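Local coordinates for DSBA-like thioredoxin domain-containing protein (PDB 2IN3) that probably acts as a thiol-disulfide oxidoreductase of the DsbA family, FrnE-like subfamily, and is a putative protein disulfide isomerase, at residues A[8-21]-A[172-184]. Numbering follows the deposited sequence.
With PO4 (phosphate ion), chain B.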
ATOM      1  N   PRO A   8       1.531  15.448 -13.692  1.00 46.24           N
ATOM      2  CA  PRO A   8       0.480  14.484 -13.469  1.00 45.37           C
ATOM      3  C   PRO A   8       0.808  13.673 -12.224  1.00 45.12           C
ATOM      4  O   PRO A   8       1.990  13.554 -11.856  1.00 45.61           O
ATOM      5  CB  PRO A   8       0.560  13.588 -14.704  1.00 45.06           C
ATOM      6  CG  PRO A   8       1.150  14.453 -15.753  1.00 46.04           C
ATOM      7  CD  PRO A   8       2.175  15.254 -15.005  1.00 46.02           C
ATOM      8  N   VAL A   9      -0.222  13.122 -11.592  1.00 43.95           N
ATOM      9  CA  VAL A   9      -0.042  12.338 -10.382  1.00 43.70           C
ATOM     10  C   VAL A   9      -0.281  10.899 -10.765  1.00 43.23           C
ATOM     11  O   VAL A   9      -1.238  10.583 -11.487  1.00 42.65           O
ATOM     12  CB  VAL A   9      -1.037  12.758  -9.240  1.00 43.75           C
ATOM     13  CG1 VAL A   9      -0.952  11.786  -8.057  1.00 42.82           C
ATOM     14  CG2 VAL A   9      -0.787  14.189  -8.775  1.00 43.43           C
ATOM     15  N   LEU A  10       0.607  10.037 -10.299  1.00 43.33           N
ATOM     16  CA  LEU A  10       0.463   8.604 -10.483  1.00 42.48           C
ATOM     17  C   LEU A  10       0.094   8.077  -9.099  1.00 42.56           C
ATOM     18  O   LEU A  10       0.923   8.086  -8.154  1.00 42.10           O
ATOM     19  CB  LEU A  10       1.768   7.969 -11.009  1.00 42.83           C
ATOM     20  CG  LEU A  10       1.731   6.424 -11.153  1.00 43.62           C
ATOM     21  CD1 LEU A  10       0.711   5.964 -12.196  1.00 41.43           C
ATOM     22  CD2 LEU A  10       3.121   5.828 -11.471  1.00 42.92           C
ATOM     23  N   TRP A  11      -1.174   7.707  -8.969  1.00 41.28           N
ATOM     24  CA  TRP A  11      -1.689   7.111  -7.733  1.00 42.27           C
ATOM     25  C   TRP A  11      -1.391   5.612  -7.641  1.00 41.99           C
ATOM     26  O   TRP A  11      -1.823   4.827  -8.500  1.00 41.99           O
ATOM     27  CB  TRP A  11      -3.206   7.332  -7.618  1.00 41.33           C
ATOM     28  CG  TRP A  11      -3.609   8.749  -7.414  1.00 43.03           C
ATOM     29  CD1 TRP A  11      -4.163   9.592  -8.340  1.00 42.48           C
ATOM     30  CD2 TRP A  11      -3.494   9.504  -6.200  1.00 42.17           C
ATOM     31  NE1 TRP A  11      -4.409  10.832  -7.772  1.00 43.12           N
ATOM     32  CE2 TRP A  11      -4.013  10.798  -6.459  1.00 43.11           C
ATOM     33  CE3 TRP A  11      -2.999   9.210  -4.915  1.00 43.17           C
ATOM     34  CZ2 TRP A  11      -4.043  11.813  -5.481  1.00 43.00           C
ATOM     35  CZ3 TRP A  11      -3.048  10.219  -3.935  1.00 41.58           C
ATOM     36  CH2 TRP A  11      -3.559  11.497  -4.232  1.00 42.90           C
ATOM     37  N   TYR A  12      -0.700   5.230  -6.582  1.00 41.81           N
ATOM     38  CA  TYR A  12      -0.508   3.830  -6.250  1.00 43.21           C
ATOM     39  C   TYR A  12      -1.592   3.421  -5.252  1.00 42.42           C
ATOM     40  O   TYR A  12      -1.606   3.893  -4.117  1.00 42.34           O
ATOM     41  CB  TYR A  12       0.901   3.613  -5.659  1.00 43.63           C
ATOM     42  CG  TYR A  12       1.203   2.185  -5.258  1.00 45.13           C
ATOM     43  CD1 TYR A  12       0.893   1.114  -6.103  1.00 49.33           C
ATOM     44  CD2 TYR A  12       1.804   1.922  -4.045  1.00 45.54           C
ATOM     45  CE1 TYR A  12       1.218  -0.217  -5.732  1.00 49.86           C
ATOM     46  CE2 TYR A  12       2.127   0.591  -3.638  1.00 48.07           C
ATOM     47  CZ  TYR A  12       1.814  -0.454  -4.489  1.00 47.59           C
ATOM     48  OH  TYR A  12       2.133  -1.734  -4.102  1.00 49.17           O
ATOM     49  N   ILE A  13      -2.527   2.586  -5.713  1.00 41.49           N
ATOM     50  CA  ILE A  13      -3.691   2.241  -4.921  1.00 41.66           C
ATOM     51  C   ILE A  13      -3.424   0.855  -4.377  1.00 42.42           C
ATOM     52  O   ILE A  13      -3.413  -0.146  -5.126  1.00 42.37           O
ATOM     53  CB  ILE A  13      -5.011   2.281  -5.749  1.00 41.56           C
ATOM     54  CG1 ILE A  13      -5.218   3.688  -6.356  1.00 38.74           C
ATOM     55  CG2 ILE A  13      -6.185   1.909  -4.877  1.00 39.03           C
ATOM     56  CD1 ILE A  13      -6.356   3.804  -7.368  1.00 43.15           C
ATOM     57  N   ALA A  14      -3.205   0.808  -3.074  1.00 42.41           N
ATOM     58  CA  ALA A  14      -2.624  -0.381  -2.432  1.00 42.77           C
ATOM     59  C   ALA A  14      -2.927  -0.416  -0.959  1.00 42.53           C
ATOM     60  O   ALA A  14      -3.264   0.610  -0.361  1.00 42.81           O
ATOM     61  CB  ALA A  14      -1.139  -0.451  -2.671  1.00 43.24           C
ATOM     62  N   ASP A  15      -2.823  -1.605  -0.393  1.00 42.71           N
ATOM     63  CA  ASP A  15      -3.017  -1.832   1.023  1.00 43.67           C
ATOM     64  C   ASP A  15      -1.796  -2.612   1.510  1.00 44.06           C
ATOM     65  O   ASP A  15      -1.415  -3.600   0.873  1.00 44.52           O
ATOM     66  CB  ASP A  15      -4.270  -2.696   1.205  1.00 44.89           C
ATOM     67  CG  ASP A  15      -4.658  -2.854   2.658  1.00 45.70           C
ATOM     68  OD1 ASP A  15      -3.864  -3.436   3.433  1.00 46.08           O
ATOM     69  OD2 ASP A  15      -5.761  -2.374   3.036  1.00 50.14           O
ATOM     70  N   PRO A  16      -1.178  -2.182   2.631  1.00 44.48           N
ATOM     71  CA  PRO A  16      -0.013  -2.863   3.226  1.00 45.25           C
ATOM     72  C   PRO A  16      -0.259  -4.359   3.530  1.00 45.97           C
ATOM     73  O   PRO A  16       0.703  -5.127   3.594  1.00 46.84           O
ATOM     74  CB  PRO A  16       0.161  -2.150   4.578  1.00 45.43           C
ATOM     75  CG  PRO A  16      -0.525  -0.875   4.449  1.00 45.35           C
ATOM     76  CD  PRO A  16      -1.617  -1.033   3.447  1.00 44.31           C
HETATM   77  N   MSE A  17      -1.516  -4.752   3.754  1.00 45.65           N
HETATM   78  CA  MSE A  17      -1.843  -6.180   3.993  1.00 45.81           C
HETATM   79  C   MSE A  17      -2.415  -6.918   2.791  1.00 45.12           C
HETATM   80  O   MSE A  17      -3.104  -7.919   2.948  1.00 43.33           O
HETATM   81  CB  MSE A  17      -2.773  -6.348   5.208  1.00 45.85           C
HETATM   82  CG  MSE A  17      -2.117  -5.830   6.486  1.00 46.48           C
HETATM   83 SE   MSE A  17      -3.367  -5.524   7.931  1.00 49.27          SE
HETATM   84  CE  MSE A  17      -3.579  -7.349   8.606  1.00 50.14           C
ATOM     85  N   CYS A  18      -2.074  -6.431   1.606  1.00 45.77           N
ATOM     86  CA  CYS A  18      -2.328  -7.090   0.348  1.00 45.15           C
ATOM     87  C   CYS A  18      -1.008  -7.716  -0.164  1.00 44.23           C
ATOM     88  O   CYS A  18      -0.014  -7.011  -0.323  1.00 44.08           O
ATOM     89  CB  CYS A  18      -2.869  -6.057  -0.634  1.00 45.62           C
ATOM     90  SG  CYS A  18      -2.858  -6.603  -2.364  1.00 51.06           S
ATOM     91  N   SER A  19      -0.994  -9.040  -0.365  1.00 42.78           N
ATOM     92  CA  SER A  19       0.254  -9.762  -0.616  1.00 41.83           C
ATOM     93  C   SER A  19       0.828  -9.435  -1.982  1.00 41.87           C
ATOM     94  O   SER A  19       2.024  -9.303  -2.115  1.00 41.53           O
ATOM     95  CB  SER A  19       0.108 -11.273  -0.408  1.00 41.96           C
ATOM     96  OG  SER A  19      -0.877 -11.841  -1.261  1.00 41.01           O
ATOM     97  N   TRP A  20      -0.017  -9.310  -3.000  1.00 41.94           N
ATOM     98  CA  TRP A  20       0.480  -8.902  -4.323  1.00 42.71           C
ATOM     99  C   TRP A  20       1.024  -7.479  -4.346  1.00 43.17           C
ATOM    100  O   TRP A  20       1.858  -7.139  -5.212  1.00 43.12           O
ATOM    101  CB  TRP A  20      -0.550  -9.124  -5.426  1.00 42.75           C
ATOM    102  CG  TRP A  20      -0.575 -10.570  -5.884  1.00 42.98           C
ATOM    103  CD1 TRP A  20      -1.519 -11.509  -5.606  1.00 45.33           C
ATOM    104  CD2 TRP A  20       0.418 -11.218  -6.678  1.00 41.67           C
ATOM    105  NE1 TRP A  20      -1.191 -12.712  -6.197  1.00 40.61           N
ATOM    106  CE2 TRP A  20      -0.010 -12.550  -6.878  1.00 42.19           C
ATOM    107  CE3 TRP A  20       1.628 -10.797  -7.256  1.00 44.04           C
ATOM    108  CZ2 TRP A  20       0.750 -13.485  -7.595  1.00 42.82           C
ATOM    109  CZ3 TRP A  20       2.379 -11.735  -7.978  1.00 41.95           C
ATOM    110  CH2 TRP A  20       1.930 -13.048  -8.142  1.00 43.68           C
ATOM    111  N   CYS A  21       0.551  -6.641  -3.415  1.00 44.13           N
ATOM    112  CA  CYS A  21       1.143  -5.307  -3.217  1.00 43.65           C
ATOM    113  C   CYS A  21       2.578  -5.454  -2.714  1.00 44.80           C
ATOM    114  O   CYS A  21       3.496  -4.733  -3.182  1.00 44.83           O
ATOM    115  CB  CYS A  21       0.293  -4.448  -2.233  1.00 43.73           C
ATOM    116  SG  CYS A  21      -1.327  -3.968  -2.996  1.00 51.33           S
ATOM    117  N   TRP A 172     -13.972   5.200  -8.126  1.00 48.52           N
ATOM    118  CA  TRP A 172     -13.193   5.004  -9.335  1.00 49.14           C
ATOM    119  C   TRP A 172     -13.343   3.605  -9.949  1.00 49.47           C
ATOM    120  O   TRP A 172     -12.726   3.314 -10.969  1.00 50.33           O
ATOM    121  CB  TRP A 172     -11.713   5.277  -9.085  1.00 48.97           C
ATOM    122  CG  TRP A 172     -11.377   6.702  -8.844  1.00 48.31           C
ATOM    123  CD1 TRP A 172     -12.227   7.773  -8.874  1.00 49.05           C
ATOM    124  CD2 TRP A 172     -10.076   7.223  -8.572  1.00 47.22           C
ATOM    125  NE1 TRP A 172     -11.532   8.929  -8.594  1.00 49.53           N
ATOM    126  CE2 TRP A 172     -10.207   8.619  -8.424  1.00 48.53           C
ATOM    127  CE3 TRP A 172      -8.805   6.640  -8.420  1.00 43.75           C
ATOM    128  CZ2 TRP A 172      -9.113   9.446  -8.133  1.00 48.70           C
ATOM    129  CZ3 TRP A 172      -7.730   7.461  -8.148  1.00 48.36           C
ATOM    130  CH2 TRP A 172      -7.891   8.853  -8.002  1.00 48.52           C
ATOM    131  N   GLY A 173     -14.120   2.737  -9.310  1.00 49.50           N
ATOM    132  CA  GLY A 173     -14.353   1.387  -9.825  1.00 49.99           C
ATOM    133  C   GLY A 173     -13.169   0.427  -9.787  1.00 50.37           C
ATOM    134  O   GLY A 173     -13.121  -0.524 -10.579  1.00 50.18           O
ATOM    135  N   ILE A 174     -12.222   0.637  -8.871  1.00 50.37           N
ATOM    136  CA  ILE A 174     -11.014  -0.201  -8.848  1.00 51.25           C
ATOM    137  C   ILE A 174     -11.341  -1.628  -8.376  1.00 51.60           C
ATOM    138  O   ILE A 174     -11.815  -1.824  -7.266  1.00 51.19           O
ATOM    139  CB  ILE A 174      -9.878   0.396  -7.968  1.00 50.86           C
ATOM    140  CG1 ILE A 174      -9.623   1.885  -8.271  1.00 51.05           C
ATOM    141  CG2 ILE A 174      -8.585  -0.440  -8.080  1.00 50.45           C
ATOM    142  CD1 ILE A 174      -9.104   2.199  -9.658  1.00 51.47           C
ATOM    143  N   SER A 175     -11.050  -2.620  -9.217  1.00 53.43           N
ATOM    144  CA  SER A 175     -11.490  -4.000  -8.948  1.00 55.51           C
ATOM    145  C   SER A 175     -10.350  -4.949  -8.544  1.00 55.56           C
ATOM    146  O   SER A 175     -10.594  -6.066  -8.062  1.00 56.26           O
ATOM    147  CB  SER A 175     -12.242  -4.573 -10.153  1.00 55.54           C
ATOM    148  OG  SER A 175     -11.367  -4.694 -11.269  1.00 58.72           O
ATOM    149  N   GLY A 176      -9.117  -4.510  -8.750  1.00 54.74           N
ATOM    150  CA  GLY A 176      -7.966  -5.333  -8.445  1.00 53.97           C
ATOM    151  C   GLY A 176      -6.887  -4.471  -7.838  1.00 52.85           C
ATOM    152  O   GLY A 176      -6.830  -3.269  -8.086  1.00 53.02           O
ATOM    153  N   PHE A 177      -6.046  -5.079  -7.014  1.00 52.25           N
ATOM    154  CA  PHE A 177      -4.980  -4.334  -6.314  1.00 50.63           C
ATOM    155  C   PHE A 177      -3.728  -5.176  -6.406  1.00 48.90           C
ATOM    156  O   PHE A 177      -3.843  -6.405  -6.445  1.00 49.26           O
ATOM    157  CB  PHE A 177      -5.374  -4.082  -4.871  1.00 50.93           C
ATOM    158  CG  PHE A 177      -6.674  -3.349  -4.752  1.00 53.17           C
ATOM    159  CD1 PHE A 177      -6.688  -1.972  -4.547  1.00 51.22           C
ATOM    160  CD2 PHE A 177      -7.897  -4.039  -4.931  1.00 52.27           C
ATOM    161  CE1 PHE A 177      -7.906  -1.278  -4.469  1.00 52.63           C
ATOM    162  CE2 PHE A 177      -9.122  -3.366  -4.867  1.00 53.89           C
ATOM    163  CZ  PHE A 177      -9.126  -1.969  -4.645  1.00 53.74           C
ATOM    164  N   PRO A 178      -2.546  -4.528  -6.499  1.00 46.11           N
ATOM    165  CA  PRO A 178      -2.314  -3.075  -6.530  1.00 45.49           C
ATOM    166  C   PRO A 178      -2.884  -2.459  -7.820  1.00 44.13           C
ATOM    167  O   PRO A 178      -3.031  -3.172  -8.805  1.00 43.69           O
ATOM    168  CB  PRO A 178      -0.778  -2.977  -6.589  1.00 45.54           C
ATOM    169  CG  PRO A 178      -0.329  -4.279  -7.200  1.00 45.93           C
ATOM    170  CD  PRO A 178      -1.290  -5.292  -6.638  1.00 45.94           C
ATOM    171  N   ALA A 179      -3.228  -1.176  -7.806  1.00 43.28           N
ATOM    172  CA  ALA A 179      -3.704  -0.533  -9.025  1.00 43.08           C
ATOM    173  C   ALA A 179      -2.921   0.741  -9.198  1.00 43.57           C
ATOM    174  O   ALA A 179      -2.397   1.295  -8.227  1.00 44.47           O
ATOM    175  CB  ALA A 179      -5.196  -0.241  -8.955  1.00 43.15           C
ATOM    176  N   LEU A 180      -2.820   1.189 -10.442  1.00 43.65           N
ATOM    177  CA  LEU A 180      -2.131   2.436 -10.740  1.00 43.66           C
ATOM    178  C   LEU A 180      -3.056   3.262 -11.604  1.00 43.40           C
ATOM    179  O   LEU A 180      -3.609   2.757 -12.603  1.00 43.02           O
ATOM    180  CB  LEU A 180      -0.820   2.156 -11.494  1.00 43.63           C
ATOM    181  CG  LEU A 180       0.353   1.656 -10.620  1.00 44.02           C
ATOM    182  CD1 LEU A 180       1.520   1.295 -11.517  1.00 45.12           C
ATOM    183  CD2 LEU A 180       0.819   2.675  -9.613  1.00 45.78           C
ATOM    184  N   VAL A 181      -3.212   4.519 -11.221  1.00 42.78           N
ATOM    185  CA  VAL A 181      -4.066   5.473 -11.932  1.00 44.17           C
ATOM    186  C   VAL A 181      -3.306   6.777 -12.103  1.00 44.11           C
ATOM    187  O   VAL A 181      -2.766   7.320 -11.124  1.00 44.26           O
ATOM    188  CB  VAL A 181      -5.395   5.762 -11.149  1.00 44.04           C
ATOM    189  CG1 VAL A 181      -6.164   6.939 -11.794  1.00 45.16           C
ATOM    190  CG2 VAL A 181      -6.270   4.532 -11.116  1.00 44.65           C
ATOM    191  N   VAL A 182      -3.281   7.285 -13.335  1.00 44.47           N
ATOM    192  CA  VAL A 182      -2.797   8.642 -13.578  1.00 45.00           C
ATOM    193  C   VAL A 182      -3.949   9.652 -13.524  1.00 45.11           C
ATOM    194  O   VAL A 182      -4.996   9.479 -14.148  1.00 45.49           O
ATOM    195  CB  VAL A 182      -2.030   8.781 -14.926  1.00 44.20           C
ATOM    196  CG1 VAL A 182      -1.547  10.224 -15.107  1.00 44.62           C
ATOM    197  CG2 VAL A 182      -0.828   7.827 -14.975  1.00 45.19           C
ATOM    198  N   GLU A 183      -3.751  10.697 -12.739  1.00 45.97           N
ATOM    199  CA  GLU A 183      -4.714  11.772 -12.649  1.00 47.55           C
ATOM    200  C   GLU A 183      -4.017  13.008 -13.170  1.00 47.64           C
ATOM    201  O   GLU A 183      -2.981  13.438 -12.641  1.00 47.35           O
ATOM    202  CB  GLU A 183      -5.169  11.959 -11.201  1.00 47.88           C
ATOM    203  CG  GLU A 183      -6.217  13.027 -11.028  1.00 50.93           C
ATOM    204  CD  GLU A 183      -6.950  12.917  -9.708  1.00 54.13           C
ATOM    205  OE1 GLU A 183      -6.285  12.800  -8.645  1.00 53.15           O
ATOM    206  OE2 GLU A 183      -8.204  12.961  -9.745  1.00 55.71           O
ATOM    207  N   SER A 184      -4.582  13.561 -14.230  1.00 48.61           N
ATOM    208  CA  SER A 184      -4.029  14.742 -14.844  1.00 49.77           C
ATOM    209  C   SER A 184      -5.174  15.730 -15.072  1.00 50.38           C
ATOM    210  O   SER A 184      -6.070  15.490 -15.896  1.00 50.11           O
ATOM    211  CB  SER A 184      -3.322  14.386 -16.151  1.00 49.88           C
ATOM    212  OG  SER A 184      -2.835  15.562 -16.763  1.00 49.74           O
TER
HETATM  213  P   PO4 B 215      -4.319 -11.260  -0.419  1.00 53.06           P
HETATM  214  O1  PO4 B 215      -4.907 -12.613  -0.132  1.00 54.26           O
HETATM  215  O2  PO4 B 215      -5.246 -10.125  -0.039  1.00 56.79           O
HETATM  216  O3  PO4 B 215      -3.007 -11.140   0.292  1.00 48.46           O
HETATM  217  O4  PO4 B 215      -4.167 -11.165  -1.935  1.00 55.01           O
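The two central strands of a thioredoxin fold, 9-14 and 179-184, run antiparallel here; strand 9-14 leads to, and strand 179-184 starts beside, a thioredoxin-type CxxC, probably the redox site, where Pro-178, after a cis peptide bond, packs against Cys-21 SG, and Cys-18 SG lies near Phe-177. Val-9, Trp-11 and Ile-13 pair through backbone N-H and C=O with Glu-183, Val-181 and Ala-179. On the sheet face that carries these residues, the indole of Trp-11 is held twice. Its NE1 donates to Glu-183 OE1 at 2.9 Å, reaching the oxygen from above the carboxylate plane, while Trp-172 brings its six-membered edge against the ring face in a T-shaped stack, planes at 63°. Ile-13 packs next to it: CG1 anti to the carbonyl carbon (chi1 -58°) and an extended chi2 (171°) carry CD1 to Trp-172, Ile-174 and Val-181, and CG2 meets the edge of the Phe-177 ring, 3.6 Å from CE1. Leu-10, Tyr-12, Leu-180 and Val-182 line the other face, which helix 198-211 covers at Leu-10 and Val-182. Pro-178 CB lies 3.5 Å from Tyr-12 CE1 and 3.8 Å from Cys-21 SG. Cys-18 SG, at the N-cap of helix 19-35, accepts a weak bond from Cys-21 N. Ser-19 N and OG both donate to O3 of a phosphate probably from the crystallisation liquor. A cis-proline against Cys-21 at the CxxC helix start is consistent with thiol-disulfide exchange, as in other thioredoxin-fold proteins.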